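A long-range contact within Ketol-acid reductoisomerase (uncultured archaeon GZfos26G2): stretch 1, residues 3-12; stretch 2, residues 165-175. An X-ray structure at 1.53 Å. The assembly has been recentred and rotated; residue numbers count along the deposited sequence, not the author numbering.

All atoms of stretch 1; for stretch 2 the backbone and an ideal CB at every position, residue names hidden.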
# COMPACT_ATOMS: atom_id res chain seq x y z
N ILE A 3 -24.14 2.02 -5.60
CA ILE A 3 -23.32 2.78 -4.68
C ILE A 3 -23.91 4.17 -4.42
O ILE A 3 -24.09 4.95 -5.35
CB ILE A 3 -21.91 2.95 -5.26
CG1 ILE A 3 -21.37 1.58 -5.74
CG2 ILE A 3 -21.01 3.72 -4.27
CD1 ILE A 3 -20.01 1.73 -6.44
N LEU A 4 -24.15 4.49 -3.16
CA LEU A 4 -24.70 5.78 -2.75
C LEU A 4 -23.61 6.80 -2.49
O LEU A 4 -22.55 6.49 -1.84
CB LEU A 4 -25.59 5.57 -1.56
CG LEU A 4 -26.67 4.52 -1.66
CD1 LEU A 4 -27.46 4.38 -0.36
CD2 LEU A 4 -27.65 4.85 -2.79
N HIS A 5 -23.76 7.97 -3.11
CA HIS A 5 -22.88 9.09 -2.90
C HIS A 5 -23.65 10.28 -2.26
O HIS A 5 -24.77 10.12 -1.76
CB HIS A 5 -22.17 9.47 -4.23
CG HIS A 5 -21.35 8.38 -4.85
ND1 HIS A 5 -21.84 7.49 -5.76
CD2 HIS A 5 -20.05 8.03 -4.64
CE1 HIS A 5 -20.89 6.65 -6.12
NE2 HIS A 5 -19.79 6.96 -5.44
N ASP A 6 -22.97 11.43 -2.19
CA ASP A 6 -23.47 12.59 -1.45
C ASP A 6 -24.86 12.98 -1.92
O ASP A 6 -25.79 13.18 -1.13
CB ASP A 6 -22.55 13.78 -1.71
CG ASP A 6 -21.38 13.88 -0.72
OD1 ASP A 6 -21.28 13.13 0.29
OD2 ASP A 6 -20.55 14.77 -0.98
N GLU A 7 -25.03 13.00 -3.23
CA GLU A 7 -26.33 13.42 -3.82
C GLU A 7 -27.43 12.41 -3.57
O GLU A 7 -28.61 12.73 -3.73
CB GLU A 7 -26.16 13.79 -5.33
CG GLU A 7 -25.94 12.60 -6.24
CD GLU A 7 -24.46 12.12 -6.32
OE1 GLU A 7 -23.53 12.56 -5.51
OE2 GLU A 7 -24.25 11.26 -7.21
N ASP A 8 -27.11 11.19 -3.10
CA ASP A 8 -28.14 10.20 -2.87
C ASP A 8 -28.67 10.18 -1.46
O ASP A 8 -29.55 9.40 -1.20
CB ASP A 8 -27.63 8.80 -3.22
CG ASP A 8 -27.06 8.73 -4.59
OD1 ASP A 8 -27.81 9.09 -5.53
OD2 ASP A 8 -25.86 8.41 -4.76
N VAL A 9 -28.09 10.94 -0.54
CA VAL A 9 -28.39 10.80 0.89
C VAL A 9 -28.68 12.16 1.50
O VAL A 9 -27.98 13.09 1.26
CB VAL A 9 -27.14 10.23 1.71
CG1 VAL A 9 -27.40 10.26 3.23
CG2 VAL A 9 -26.76 8.84 1.16
N ASP A 10 -29.66 12.21 2.36
CA ASP A 10 -30.00 13.45 3.07
C ASP A 10 -29.59 13.25 4.51
O ASP A 10 -30.13 12.32 5.11
CB ASP A 10 -31.53 13.53 3.03
CG ASP A 10 -32.10 14.76 3.77
OD1 ASP A 10 -31.31 15.67 4.15
OD2 ASP A 10 -33.37 14.78 3.87
N ASP A 11 -28.73 14.10 5.05
CA ASP A 11 -28.33 13.99 6.47
C ASP A 11 -29.05 14.86 7.47
O ASP A 11 -28.69 14.86 8.62
CB ASP A 11 -26.84 14.16 6.64
CG ASP A 11 -26.36 15.50 6.18
OD1 ASP A 11 -27.13 16.47 6.28
OD2 ASP A 11 -25.20 15.60 5.76
N SER A 12 -30.14 15.51 7.07
CA SER A 12 -30.80 16.46 7.95
C SER A 12 -31.47 15.84 9.16
O SER A 12 -31.58 16.51 10.17
CB SER A 12 -31.81 17.30 7.13
OG SER A 12 -32.76 16.50 6.51
N UNK A 165 -34.53 3.93 11.03
CA UNK A 165 -33.18 3.33 11.25
C UNK A 165 -32.27 3.55 10.07
O UNK A 165 -31.12 4.03 10.22
CB UNK A 165 -33.29 1.83 11.52
N UNK A 166 -32.77 3.27 8.88
CA UNK A 166 -31.97 3.42 7.67
C UNK A 166 -31.57 4.86 7.43
O UNK A 166 -30.46 5.19 7.02
CB UNK A 166 -32.74 2.89 6.46
N UNK A 167 -32.54 5.75 7.57
CA UNK A 167 -32.29 7.14 7.35
C UNK A 167 -31.16 7.70 8.26
O UNK A 167 -30.30 8.44 7.82
CB UNK A 167 -33.59 7.92 7.57
N UNK A 168 -31.21 7.31 9.52
CA UNK A 168 -30.21 7.71 10.53
C UNK A 168 -28.84 7.13 10.17
O UNK A 168 -27.87 7.88 10.11
CB UNK A 168 -30.63 7.24 11.93
N UNK A 169 -28.80 5.85 9.85
CA UNK A 169 -27.50 5.18 9.46
C UNK A 169 -26.91 5.85 8.25
O UNK A 169 -25.76 6.31 8.26
CB UNK A 169 -27.70 3.69 9.16
N UNK A 170 -27.71 6.07 7.19
CA UNK A 170 -27.15 6.68 6.00
C UNK A 170 -26.68 8.11 6.28
O UNK A 170 -25.66 8.58 5.74
CB UNK A 170 -28.18 6.67 4.87
N UNK A 171 -27.47 8.80 7.11
CA UNK A 171 -27.21 10.20 7.40
C UNK A 171 -25.85 10.30 8.08
O UNK A 171 -25.06 11.18 7.78
CB UNK A 171 -28.31 10.80 8.27
N UNK A 172 -25.61 9.36 8.99
CA UNK A 172 -24.31 9.33 9.71
C UNK A 172 -23.15 9.23 8.71
O UNK A 172 -22.14 9.94 8.83
CB UNK A 172 -24.26 8.15 10.69
N UNK A 173 -23.30 8.40 7.67
CA UNK A 173 -22.21 8.20 6.70
C UNK A 173 -21.99 9.39 5.83
O UNK A 173 -20.88 9.73 5.42
CB UNK A 173 -22.49 6.98 5.82
N UNK A 174 -23.08 10.13 5.58
CA UNK A 174 -22.92 11.36 4.80
C UNK A 174 -22.23 12.46 5.63
O UNK A 174 -21.35 13.15 5.12
CB UNK A 174 -24.28 11.85 4.31
N UNK A 175 -22.67 12.62 6.86
CA UNK A 175 -22.05 13.59 7.81
C UNK A 175 -20.52 13.27 8.02
O UNK A 175 -19.68 14.17 8.19
CB UNK A 175 -22.79 13.55 9.15

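Position 165 is helical, and nothing of stretch 1 lies near its ideal CB. Stretch 1 sets no requirement here. The residue is Ala-165, whose carbonyl accepts the hydrogen bond from N of 169.

At position 166 CA-to-CB points sideways, with no atom of stretch 1 within 5.5 Å of the ideal CB. Only a long side chain could reach stretch 1, and many residues would fit. It is Arg-166, extended with chi1 to chi3 all t. Its NH2 comes to 4.4 Å from Leu-4 CD1, a marginal contact.

Position 167 also points sideways into open space. Its carbonyl already accepts from N of 171 but can take a second donor, and the carbonyl of Asp-10 is near, so water could join them. A long polar residue could add to such a link. Glu-167 does so. Water 3 donates to Glu-167 O (2.7 Å) and to Asp-10 O (2.8 Å). Water 2 donates to Glu-167 OE2 (2.8 Å) and to Asp-10 O (2.7 Å).

Positions 168 and 169 offer stretch 1 nothing: the first points away and the second is out of reach. Stretch 1 does not discriminate among residues here. They are Val-168 and Ala-169.

Position 170 points toward stretch 1. Its ideal CB is 4.0 Å from Val-9 CG1, and the methyls of Leu-4 lie further out. An apolar side chain suits it, such as Leu, Ile or Met. It is Leu-170, with rotamer m, t. Its CD2 packs 3.9 Å from Leu-4 CD1, and its CB lies 4.0 Å from Val-9 CG1, so it touches both apolar residues.

At position 171 the backbones come closest, with 4.1 Å between the CA atoms of 171 and Asp-11. The ideal CB is 3.7 Å from Asp-11 CA and 4.0 Å from Asp-10 O. A small residue such as Ala or Ser suits such a close approach. Ala-171 is found, its CB 4.0 Å from Asp-11 CB.

Position 172 points away, and stretch 1 leaves it unconstrained; it is Met-172. Position 173 points sideways, with no stretch 1 atom near its ideal CB. Stretch 1 sets little demand, so many residues would fit. It is Thr-173, whose OG1 donates to Leu-170 O (2.8 Å) within the helix.

Position 174 points toward stretch 1. Its ideal CB is 3.7 Å from Val-9 CG1 and 4.1 Å from Asp-11 OD2. Beyond it lie the carbonyls of Asp-6 and Val-9. A long chain with an apolar stem and a donor at its tip fits best: Lys, perhaps Arg. Lys-174 is extended, all t. Its NZ donates to Asp-6 O and Val-9 O, both at 2.9 Å, and to water 4 (2.9 Å), which also accepts from Asp-11 N (3.0 Å). The stem passes Asp-11, with CD 3.5 Å from OD2 of that residue. Water 1 donates to Lys-174 O (2.8 Å) and Asp-6 OD1 (2.6 Å).

Position 175 points sideways, its ideal CB 4.6 Å from Asp-11 OD2. A small or polar residue could sit here. It is Ala-175, whose methyl makes no close contact with stretch 1.

Stretch 2 165-175: AREVALAMTKA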
# COMPACT_ATOMS: atom_id res chain seq x y z
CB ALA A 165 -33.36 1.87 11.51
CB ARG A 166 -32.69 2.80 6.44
CG ARG A 166 -32.02 3.09 5.09
CD ARG A 166 -32.76 2.29 3.94
NE ARG A 166 -32.15 2.44 2.61
CZ ARG A 166 -32.32 3.45 1.79
NH1 ARG A 166 -33.19 4.42 2.06
NH2 ARG A 166 -31.64 3.45 0.63
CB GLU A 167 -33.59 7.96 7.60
CG GLU A 167 -33.41 9.36 7.11
CD GLU A 167 -34.68 10.23 7.29
OE1 GLU A 167 -35.67 9.73 7.86
OE2 GLU A 167 -34.55 11.41 6.93
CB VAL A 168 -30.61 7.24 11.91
CG1 VAL A 168 -29.47 7.45 12.91
CG2 VAL A 168 -31.87 8.00 12.32
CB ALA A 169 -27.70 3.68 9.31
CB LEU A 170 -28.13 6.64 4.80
CG LEU A 170 -28.45 5.26 4.25
CD1 LEU A 170 -29.60 5.36 3.26
CD2 LEU A 170 -27.28 4.63 3.48
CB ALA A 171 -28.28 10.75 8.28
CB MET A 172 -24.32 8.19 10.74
CG MET A 172 -25.07 8.46 11.98
SD MET A 172 -25.19 7.04 13.04
CE MET A 172 -23.48 7.00 13.68
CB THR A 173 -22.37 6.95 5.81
OG1 THR A 173 -23.44 7.16 4.85
CG2 THR A 173 -22.56 5.65 6.65
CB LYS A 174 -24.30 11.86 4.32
CG LYS A 174 -24.08 13.13 3.46
CD LYS A 174 -25.30 13.71 2.79
CE LYS A 174 -24.82 14.90 1.93
NZ LYS A 174 -25.95 15.12 1.02
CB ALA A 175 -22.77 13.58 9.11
O HOH W 1 -20.48 14.11 2.59
O HOH W 2 -32.14 12.88 6.86
O HOH W 3 -30.26 9.54 5.38
O HOH W 4 -27.35 16.14 3.36
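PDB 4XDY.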